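Local atomic coordinates of acyl-coenzyme A oxidase acox-1.1 (Caenorhabditis elegans, PDB entry 5K3H), a protein that catalyses the FAD-dependent, oxygen-consuming desaturation of acyl-CoA to (2E)-enoyl-CoA with release of hydrogen peroxide, the first step of peroxisomal beta-oxidation. Residues 344-349 with 571-576; 563-568 with 601-606; 352-357 with 395-400. All blocks are in the same frame, centred on the assembly; numbering follows the deposited sequence.

Interaction 1 (344-349 with 571-576); sequences LFPFIA and VNYELL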
loop_
_atom_site.group_PDB
_atom_site.type_symbol
_atom_site.label_atom_id
_atom_site.label_comp_id
_atom_site.label_asym_id
_atom_site.label_seq_id
_atom_site.Cartn_x
_atom_site.Cartn_y
_atom_site.Cartn_z
ATOM N N LEU B 344 10.579 10.779 5.054
ATOM C CA LEU B 344 10.270 10.465 6.442
ATOM C C LEU B 344 9.790 11.675 7.228
ATOM O O LEU B 344 8.727 11.607 7.862
ATOM C CB LEU B 344 11.518 9.871 7.145
ATOM C CG LEU B 344 12.118 8.496 6.782
ATOM C CD1 LEU B 344 13.384 8.330 7.553
ATOM C CD2 LEU B 344 11.165 7.310 7.062
ATOM N N PHE B 345 10.557 12.782 7.235
ATOM C CA PHE B 345 10.322 13.865 8.191
ATOM C C PHE B 345 8.988 14.572 7.957
ATOM O O PHE B 345 8.351 14.987 8.932
ATOM C CB PHE B 345 11.451 14.899 8.182
ATOM C CG PHE B 345 12.806 14.350 8.559
ATOM C CD1 PHE B 345 12.941 13.088 9.124
ATOM C CD2 PHE B 345 13.964 15.076 8.258
ATOM C CE1 PHE B 345 14.195 12.581 9.424
ATOM C CE2 PHE B 345 15.202 14.583 8.552
ATOM C CZ PHE B 345 15.327 13.333 9.137
ATOM N N PRO B 346 8.525 14.765 6.717
ATOM C CA PRO B 346 7.208 15.380 6.560
ATOM C C PRO B 346 6.088 14.565 7.178
ATOM O O PRO B 346 5.035 15.130 7.491
ATOM C CB PRO B 346 7.059 15.511 5.034
ATOM C CG PRO B 346 8.454 15.579 4.508
ATOM C CD PRO B 346 9.196 14.617 5.403
ATOM N N PHE B 347 6.270 13.260 7.344
ATOM C CA PHE B 347 5.263 12.395 7.940
ATOM C C PHE B 347 5.390 12.318 9.449
ATOM O O PHE B 347 4.407 11.999 10.129
ATOM C CB PHE B 347 5.360 11.008 7.318
ATOM C CG PHE B 347 5.143 11.032 5.834
ATOM C CD1 PHE B 347 3.876 11.215 5.307
ATOM C CD2 PHE B 347 6.221 10.946 4.957
ATOM C CE1 PHE B 347 3.690 11.277 3.946
ATOM C CE2 PHE B 347 6.029 11.005 3.575
ATOM C CZ PHE B 347 4.770 11.168 3.079
ATOM N N ILE B 348 6.565 12.623 9.993
ATOM C CA ILE B 348 6.621 12.881 11.424
ATOM C C ILE B 348 5.737 14.071 11.745
ATOM O O ILE B 348 4.906 14.019 12.663
ATOM C CB ILE B 348 8.068 13.118 11.889
ATOM C CG1 ILE B 348 8.948 11.933 11.467
ATOM C CG2 ILE B 348 8.065 13.360 13.409
ATOM C CD1 ILE B 348 10.455 12.066 11.795
ATOM N N ALA B 349 5.840 15.124 10.926
ATOM C CA ALA B 349 5.014 16.315 11.102
ATOM C C ALA B 349 3.540 15.965 11.058
ATOM O O ALA B 349 2.779 16.391 11.927
ATOM C CB ALA B 349 5.345 17.356 10.022
ATOM N N VAL B 571 3.883 23.073 6.942
ATOM C CA VAL B 571 3.188 24.015 6.066
ATOM C C VAL B 571 3.904 24.144 4.722
ATOM O O VAL B 571 3.253 24.270 3.680
ATOM C CB VAL B 571 3.005 25.381 6.761
ATOM C CG1 VAL B 571 2.082 25.254 7.962
ATOM C CG2 VAL B 571 4.365 25.961 7.190
ATOM N N ASN B 572 5.236 24.027 4.695
ATOM C CA ASN B 572 5.935 24.096 3.408
ATOM C C ASN B 572 5.752 22.830 2.578
ATOM O O ASN B 572 5.586 22.909 1.355
ATOM C CB ASN B 572 7.419 24.386 3.612
ATOM C CG ASN B 572 7.669 25.836 3.909
ATOM O OD1 ASN B 572 7.557 26.682 3.014
ATOM N ND2 ASN B 572 8.051 26.143 5.152
ATOM N N TYR B 573 5.814 21.652 3.212
ATOM C CA TYR B 573 5.570 20.413 2.480
ATOM C C TYR B 573 4.142 20.358 1.950
ATOM O O TYR B 573 3.908 20.028 0.781
ATOM C CB TYR B 573 5.839 19.224 3.385
ATOM C CG TYR B 573 5.737 17.905 2.679
ATOM C CD1 TYR B 573 6.837 17.376 2.007
ATOM C CD2 TYR B 573 4.548 17.196 2.652
ATOM C CE1 TYR B 573 6.762 16.164 1.355
ATOM C CE2 TYR B 573 4.469 15.981 1.998
ATOM C CZ TYR B 573 5.582 15.477 1.360
ATOM O OH TYR B 573 5.519 14.275 0.709
ATOM N N GLU B 574 3.164 20.658 2.810
ATOM C CA GLU B 574 1.773 20.597 2.390
ATOM C C GLU B 574 1.469 21.654 1.335
ATOM O O GLU B 574 0.691 21.404 0.410
ATOM C CB GLU B 574 0.858 20.750 3.606
ATOM C CG GLU B 574 1.040 19.662 4.676
ATOM C CD GLU B 574 0.723 18.253 4.162
ATOM O OE1 GLU B 574 -0.277 18.107 3.413
ATOM O OE2 GLU B 574 1.458 17.283 4.511
ATOM N N LEU B 575 2.067 22.845 1.447
ATOM C CA LEU B 575 1.828 23.866 0.425
ATOM C C LEU B 575 2.443 23.474 -0.914
ATOM O O LEU B 575 1.809 23.644 -1.964
ATOM C CB LEU B 575 2.349 25.232 0.875
ATOM C CG LEU B 575 2.155 26.408 -0.110
ATOM C CD1 LEU B 575 0.674 26.581 -0.567
ATOM C CD2 LEU B 575 2.732 27.721 0.488
ATOM N N LEU B 576 3.672 22.951 -0.914
ATOM C CA LEU B 576 4.241 22.461 -2.165
ATOM C C LEU B 576 3.369 21.370 -2.762
ATOM O O LEU B 576 3.231 21.285 -3.987
ATOM C CB LEU B 576 5.668 21.963 -1.941
ATOM C CG LEU B 576 6.667 21.945 -3.115
ATOM C CD1 LEU B 576 6.869 23.312 -3.768
ATOM C CD2 LEU B 576 8.000 21.408 -2.628
HETATM O O HOH W 1 3.954 17.328 6.570
#
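The ring of Pro-346 lies over one face of the Tyr-573 ring. Its CB sits above the centre of the aromatic ring, 3.5 Å from the centroid and only 11° off the ring normal, a CH-pi contact. Beside it, Pro-346 CG comes down on the CD1 side of the ring and approaches Tyr-573 CD1 at 3.5 Å. The two side chains cross at about a right angle. The Tyr-573 side chain leaves its helix toward helix 338-367, and with CG anti to the backbone N (chi1 -175°) the ring continues outward to the proline. The phenol end then reaches Phe-347, whose CZ lies 4.0 Å from Tyr-573 OH. Were Tyr-573 an alanine, Pro-346 CB and CG would probably lose the ring they rest on and a gap would open between the two helices, with Phe-347 losing one of its neighbours at CZ.

No direct hydrogen bond joins the segments. A water bridges them instead. It donates to Pro-346 O at 2.6 Å and to Glu-574 OE2 at 3.2 Å. The proline ring has no N-H to give to the preceding turn, and helix 338-367 is kinked here. Leu-344 O takes two backbone N-H groups, those of Phe-347 and Ile-348. Glu-574 is held by two arginines as well, Arg-350 at OE2 and Arg-540 at OE1, which would favour its charged form.

The site lies near nucleotide-binding residues. The Tyr-573 ring meets that of His-342, an ATP-binding residue by similarity, and Phe-347 packs on Gln-404, which binds ATP. The contact joins helix 338-367 to helix 557-577. Leu-344 and Phe-347 also pack on helices 300-319 and 382-408, while Phe-345 and Asn-572 touch helix 590-616.

Interaction 2 (563-568 with 601-606); sequences LSDLLH and YFYLQK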
loop_
_atom_site.group_PDB
_atom_site.type_symbol
_atom_site.label_atom_id
_atom_site.label_comp_id
_atom_site.label_asym_id
_atom_site.label_seq_id
_atom_site.Cartn_x
_atom_site.Cartn_y
_atom_site.Cartn_z
ATOM N N LEU B 563 8.444 21.783 18.070
ATOM C CA LEU B 563 7.214 21.640 17.308
ATOM C C LEU B 563 7.056 22.747 16.280
ATOM O O LEU B 563 6.483 22.525 15.211
ATOM C CB LEU B 563 6.028 21.614 18.260
ATOM C CG LEU B 563 6.030 20.335 19.091
ATOM C CD1 LEU B 563 4.860 20.318 20.051
ATOM C CD2 LEU B 563 6.023 19.092 18.181
ATOM N N SER B 564 7.589 23.928 16.565
ATOM C CA SER B 564 7.548 24.998 15.586
ATOM C C SER B 564 8.383 24.645 14.369
ATOM O O SER B 564 7.993 24.955 13.238
ATOM C CB SER B 564 8.027 26.297 16.228
ATOM O OG SER B 564 8.229 27.321 15.269
ATOM N N ASP B 565 9.540 24.004 14.579
ATOM C CA ASP B 565 10.305 23.484 13.448
ATOM C C ASP B 565 9.488 22.471 12.672
ATOM O O ASP B 565 9.476 22.485 11.440
ATOM C CB ASP B 565 11.602 22.819 13.907
ATOM C CG ASP B 565 12.578 23.794 14.492
ATOM O OD1 ASP B 565 12.376 25.013 14.309
ATOM O OD2 ASP B 565 13.580 23.331 15.092
ATOM N N LEU B 566 8.832 21.547 13.387
ATOM C CA LEU B 566 7.968 20.568 12.731
ATOM C C LEU B 566 6.875 21.262 11.952
ATOM O O LEU B 566 6.613 20.907 10.794
ATOM C CB LEU B 566 7.310 19.630 13.755
ATOM C CG LEU B 566 7.740 18.173 13.833
ATOM C CD1 LEU B 566 6.671 17.305 14.468
ATOM C CD2 LEU B 566 8.088 17.677 12.465
ATOM N N LEU B 567 6.247 22.277 12.569
ATOM C CA LEU B 567 5.133 22.976 11.933
ATOM C C LEU B 567 5.570 23.676 10.656
ATOM O O LEU B 567 4.850 23.646 9.647
ATOM C CB LEU B 567 4.538 23.999 12.896
ATOM C CG LEU B 567 3.531 24.941 12.226
ATOM C CD1 LEU B 567 2.240 24.254 11.754
ATOM C CD2 LEU B 567 3.246 26.089 13.156
ATOM N N HIS B 568 6.759 24.292 10.675
ATOM C CA HIS B 568 7.258 24.981 9.489
ATOM C C HIS B 568 7.561 24.007 8.372
ATOM O O HIS B 568 7.387 24.348 7.197
ATOM C CB HIS B 568 8.508 25.796 9.803
ATOM C CG HIS B 568 8.215 27.162 10.315
ATOM N ND1 HIS B 568 8.034 27.434 11.657
ATOM C CD2 HIS B 568 7.987 28.323 9.655
ATOM C CE1 HIS B 568 7.752 28.716 11.804
ATOM N NE2 HIS B 568 7.712 29.275 10.604
ATOM N N TYR B 601 13.613 22.194 2.075
ATOM C CA TYR B 601 14.923 21.573 2.224
ATOM C C TYR B 601 15.657 22.070 3.470
ATOM O O TYR B 601 16.364 21.285 4.118
ATOM C CB TYR B 601 15.727 21.802 0.948
ATOM C CG TYR B 601 14.987 21.238 -0.242
ATOM C CD1 TYR B 601 14.424 19.972 -0.176
ATOM C CD2 TYR B 601 14.842 21.957 -1.419
ATOM C CE1 TYR B 601 13.719 19.436 -1.247
ATOM C CE2 TYR B 601 14.139 21.434 -2.500
ATOM C CZ TYR B 601 13.581 20.169 -2.400
ATOM O OH TYR B 601 12.894 19.614 -3.434
ATOM N N PHE B 602 15.467 23.345 3.849
ATOM C CA PHE B 602 16.079 23.849 5.072
ATOM C C PHE B 602 15.535 23.140 6.310
ATOM O O PHE B 602 16.307 22.700 7.165
ATOM C CB PHE B 602 15.877 25.361 5.202
ATOM C CG PHE B 602 16.405 25.926 6.506
ATOM C CD1 PHE B 602 17.757 26.243 6.646
ATOM C CD2 PHE B 602 15.559 26.109 7.596
ATOM C CE1 PHE B 602 18.249 26.764 7.835
ATOM C CE2 PHE B 602 16.040 26.607 8.801
ATOM C CZ PHE B 602 17.382 26.942 8.922
ATOM N N TYR B 603 14.209 23.012 6.433
ATOM C CA TYR B 603 13.678 22.429 7.665
ATOM C C TYR B 603 13.875 20.916 7.735
ATOM O O TYR B 603 13.934 20.372 8.840
ATOM C CB TYR B 603 12.199 22.784 7.855
ATOM C CG TYR B 603 11.994 24.174 8.438
ATOM C CD1 TYR B 603 12.168 24.409 9.786
ATOM C CD2 TYR B 603 11.664 25.260 7.613
ATOM C CE1 TYR B 603 11.988 25.683 10.316
ATOM C CE2 TYR B 603 11.499 26.542 8.122
ATOM C CZ TYR B 603 11.653 26.751 9.476
ATOM O OH TYR B 603 11.478 28.027 10.000
ATOM N N LEU B 604 14.068 20.233 6.606
ATOM C CA LEU B 604 14.529 18.851 6.685
ATOM C C LEU B 604 15.812 18.759 7.519
ATOM O O LEU B 604 15.876 18.022 8.512
ATOM C CB LEU B 604 14.777 18.305 5.280
ATOM C CG LEU B 604 13.547 18.047 4.396
ATOM C CD1 LEU B 604 13.956 17.535 2.986
ATOM C CD2 LEU B 604 12.532 17.101 5.112
ATOM N N GLN B 605 16.823 19.551 7.154
ATOM C CA GLN B 605 18.083 19.588 7.889
ATOM C C GLN B 605 17.878 20.037 9.341
ATOM O O GLN B 605 18.549 19.543 10.260
ATOM C CB GLN B 605 19.037 20.533 7.138
ATOM C CG GLN B 605 20.167 21.198 7.959
ATOM C CD GLN B 605 19.715 22.507 8.651
ATOM O OE1 GLN B 605 18.857 23.236 8.128
ATOM N NE2 GLN B 605 20.311 22.811 9.827
ATOM N N LYS B 606 16.955 20.977 9.564
ATOM C CA LYS B 606 16.701 21.479 10.910
ATOM C C LYS B 606 16.050 20.412 11.780
ATOM O O LYS B 606 16.325 20.322 12.991
ATOM C CB LYS B 606 15.831 22.742 10.825
ATOM C CG LYS B 606 15.694 23.480 12.143
ATOM C CD LYS B 606 16.844 24.479 12.270
ATOM C CE LYS B 606 17.077 24.911 13.685
ATOM N NZ LYS B 606 15.805 25.034 14.419
HETATM O O HOH W 2 14.420 20.732 15.446
#
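Asp-565 and Lys-606 form a salt bridge, with Lys-606 NZ donating to Asp-565 OD2 at 2.9 Å. The ammonium meets this oxygen on its syn side, 34° out of the carboxylate plane. The lysine chain is bent, which brings NZ back to the carboxylate, and its CG also lies close to that group. A water gives the same oxygen a second bond, at 2.8 Å, and donates to Lys-606 O as well. OD2 thus accepts two bonds, one from the lysine ammonium and one from the water that ties it to the lysine backbone.

His-568 is fixed within its own helix. Its ND1 donates to Ser-564 O at 2.9 Å with an angle of 156° at the hydrogen. The acceptor lies in the imidazole plane, but the donor stands above the carbonyl plane. His-568 N reaches the same oxygen from the other face. NE2 bonds to Gly-487 O, so both ring nitrogens are engaged and rotation of the imidazole is restricted.

Tyr-603 packs against this held histidine. His-568 CB lies over one face of the tyrosine ring, 3.4 Å from the centroid, in a CH-pi contact displaced toward CZ. Tyr-603 OH in turn sits over the rim of the imidazole. The two planes are 13° from parallel but slid apart, so the rings barely overlap.

Segments 563-568 and 601-606 run roughly antiparallel, with their axes 9.5 Å apart at closest approach. The contact lies at the surface, where helix 557-577 meets helix 590-616. On the inner side, Leu-566 packs on helices 338-367 and 520-553.

Interaction 3 (352-357 with 395-400); sequences YAFQFA and THQTGE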
loop_
_atom_site.group_PDB
_atom_site.type_symbol
_atom_site.label_atom_id
_atom_site.label_comp_id
_atom_site.label_asym_id
_atom_site.label_seq_id
_atom_site.Cartn_x
_atom_site.Cartn_y
_atom_site.Cartn_z
ATOM N N TYR B 352 2.196 14.215 14.411
ATOM C CA TYR B 352 1.892 15.234 15.413
ATOM C C TYR B 352 0.691 16.066 14.988
ATOM O O TYR B 352 -0.184 16.379 15.808
ATOM C CB TYR B 352 3.108 16.144 15.642
ATOM C CG TYR B 352 4.145 15.587 16.610
ATOM C CD1 TYR B 352 5.128 14.698 16.170
ATOM C CD2 TYR B 352 4.152 15.957 17.954
ATOM C CE1 TYR B 352 6.077 14.186 17.042
ATOM C CE2 TYR B 352 5.091 15.465 18.813
ATOM C CZ TYR B 352 6.058 14.570 18.364
ATOM O OH TYR B 352 7.011 14.054 19.229
ATOM N N ALA B 353 0.619 16.431 13.707
ATOM C CA ALA B 353 -0.510 17.231 13.243
ATOM C C ALA B 353 -1.826 16.501 13.451
ATOM O O ALA B 353 -2.821 17.113 13.848
ATOM C CB ALA B 353 -0.336 17.603 11.767
ATOM N N PHE B 354 -1.859 15.193 13.191
ATOM C CA PHE B 354 -3.095 14.439 13.386
ATOM C C PHE B 354 -3.440 14.326 14.863
ATOM O O PHE B 354 -4.602 14.461 15.242
ATOM C CB PHE B 354 -2.968 13.042 12.780
ATOM C CG PHE B 354 -2.745 13.028 11.295
ATOM C CD1 PHE B 354 -3.043 14.137 10.509
ATOM C CD2 PHE B 354 -2.183 11.915 10.684
ATOM C CE1 PHE B 354 -2.808 14.115 9.133
ATOM C CE2 PHE B 354 -1.956 11.896 9.321
ATOM C CZ PHE B 354 -2.278 12.989 8.545
ATOM N N GLN B 355 -2.441 14.079 15.715
ATOM C CA GLN B 355 -2.686 13.971 17.149
ATOM C C GLN B 355 -3.262 15.268 17.696
ATOM O O GLN B 355 -4.167 15.256 18.529
ATOM C CB GLN B 355 -1.376 13.604 17.866
ATOM C CG GLN B 355 -1.499 13.388 19.383
ATOM C CD GLN B 355 -2.141 12.026 19.743
ATOM O OE1 GLN B 355 -2.694 11.331 18.874
ATOM N NE2 GLN B 355 -2.055 11.643 21.023
ATOM N N PHE B 356 -2.748 16.401 17.235
ATOM C CA PHE B 356 -3.248 17.685 17.708
ATOM C C PHE B 356 -4.629 18.002 17.144
ATOM O O PHE B 356 -5.438 18.626 17.839
ATOM C CB PHE B 356 -2.232 18.780 17.380
ATOM C CG PHE B 356 -0.911 18.588 18.069
ATOM C CD1 PHE B 356 -0.845 17.911 19.289
ATOM C CD2 PHE B 356 0.264 19.070 17.506
ATOM C CE1 PHE B 356 0.383 17.704 19.935
ATOM C CE2 PHE B 356 1.481 18.883 18.141
ATOM C CZ PHE B 356 1.549 18.204 19.363
ATOM N N ALA B 357 -4.922 17.591 15.904
ATOM C CA ALA B 357 -6.265 17.781 15.347
ATOM C C ALA B 357 -7.301 16.918 16.070
ATOM O O ALA B 357 -8.404 17.379 16.378
ATOM C CB ALA B 357 -6.264 17.458 13.857
ATOM N N THR B 395 -6.898 9.032 7.111
ATOM C CA THR B 395 -6.634 7.636 6.781
ATOM C C THR B 395 -5.803 7.505 5.516
ATOM O O THR B 395 -4.903 6.662 5.441
ATOM C CB THR B 395 -7.946 6.879 6.647
ATOM O OG1 THR B 395 -8.635 6.944 7.906
ATOM C CG2 THR B 395 -7.692 5.417 6.239
ATOM N N HIS B 396 -6.103 8.319 4.509
ATOM C CA HIS B 396 -5.344 8.282 3.263
ATOM C C HIS B 396 -3.926 8.770 3.475
ATOM O O HIS B 396 -2.976 8.111 3.053
ATOM C CB HIS B 396 -6.044 9.118 2.193
ATOM C CG HIS B 396 -5.210 9.345 0.968
ATOM N ND1 HIS B 396 -5.103 8.412 -0.043
ATOM C CD2 HIS B 396 -4.435 10.394 0.599
ATOM C CE1 HIS B 396 -4.291 8.872 -0.977
ATOM N NE2 HIS B 396 -3.871 10.071 -0.610
ATOM N N GLN B 397 -3.760 9.912 4.157
ATOM C CA GLN B 397 -2.426 10.455 4.411
ATOM C C GLN B 397 -1.619 9.597 5.372
ATOM O O GLN B 397 -0.382 9.546 5.260
ATOM C CB GLN B 397 -2.528 11.869 4.962
ATOM C CG GLN B 397 -2.980 12.841 3.923
ATOM C CD GLN B 397 -2.801 14.257 4.346
ATOM O OE1 GLN B 397 -2.374 14.542 5.459
ATOM N NE2 GLN B 397 -3.199 15.169 3.482
ATOM N N THR B 398 -2.282 8.927 6.320
ATOM C CA THR B 398 -1.577 7.965 7.165
ATOM C C THR B 398 -1.045 6.811 6.327
ATOM O O THR B 398 0.125 6.440 6.448
ATOM C CB THR B 398 -2.495 7.425 8.266
ATOM O OG1 THR B 398 -2.872 8.489 9.139
ATOM C CG2 THR B 398 -1.774 6.393 9.077
ATOM N N GLY B 399 -1.890 6.256 5.443
ATOM C CA GLY B 399 -1.462 5.172 4.557
ATOM C C GLY B 399 -0.325 5.557 3.623
ATOM O O GLY B 399 0.615 4.782 3.419
ATOM N N GLU B 400 -0.397 6.758 3.041
ATOM C CA GLU B 400 0.710 7.277 2.234
ATOM C C GLU B 400 2.019 7.303 3.026
ATOM O O GLU B 400 3.058 6.835 2.545
ATOM C CB GLU B 400 0.345 8.676 1.735
ATOM C CG GLU B 400 1.475 9.456 1.063
ATOM C CD GLU B 400 1.134 10.951 0.794
ATOM O OE1 GLU B 400 -0.075 11.361 0.885
ATOM O OE2 GLU B 400 2.101 11.719 0.491
#
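Phe-354 extends its ring to helix 382-408 and meets two residues there, Gln-397 and Thr-398. The outer half of the ring does the touching. CZ comes within 3.5 Å of Gln-397 OE1. This oxygen sits at the ring edge, near the ring plane, where the C-H groups carry a slight positive charge. The approach is therefore probably mildly favourable electrostatically. The amide plane is turned 37° from the ring plane. Gln-397 CB also packs against the ring, 3.8 Å from Phe-354 CZ.

The glutamine chain is extended beyond CG (chi2 -167°), which brings the amide oxygen to the ring edge. Its side chain also touches Arg-540 of helix 520-553.

Thr-398 meets another part of the ring. Its OG1 lies 3.5 Å from Phe-354 CE2 and approaches obliquely. With OG1 anti to the carbonyl carbon (chi1 -64°), the hydroxyl lies beside its own backbone N. It hydrogen-bonds to Val-394 O, one turn earlier in the helix, so this buried polar atom is satisfied while it packs on the ring. No hydrogen bond crosses between the segments.

Around this spot, Phe-354 also packs on Ala-303 and Leu-306 of helix 300-319, and Thr-398 touches Gln-302 of that helix. Helix 382-408 carries His-396, which takes part in the ATP site shared between the subunits. Both segments belong to the C-alpha1 domain of the acyl-CoA oxidase family, and the contact is part of its buried helical bundle, with Phe-354 touching both helix 382-408 and helix 300-319.

Overall arrangement
Interactions 1 and 3 are buried and share helix 338-367, which meets helix 557-577 in the first and helix 382-408 in the second. Interaction 2 lies at the surface and joins helix 557-577 to helix 590-616, so helix 557-577 links it to interaction 1. The chemistry follows the place. Interaction 2 combines a salt bridge with aromatic packing, interaction 1 has ring packing and a bridging water, and interaction 3 has a phenylalanine against polar oxygens without a bond across. The three also touch. Phe-345 meets Leu-604, Phe-347 meets Glu-400, and Leu-566 packs on Tyr-352. Interaction 3 is nested inside the loop closed by interaction 1.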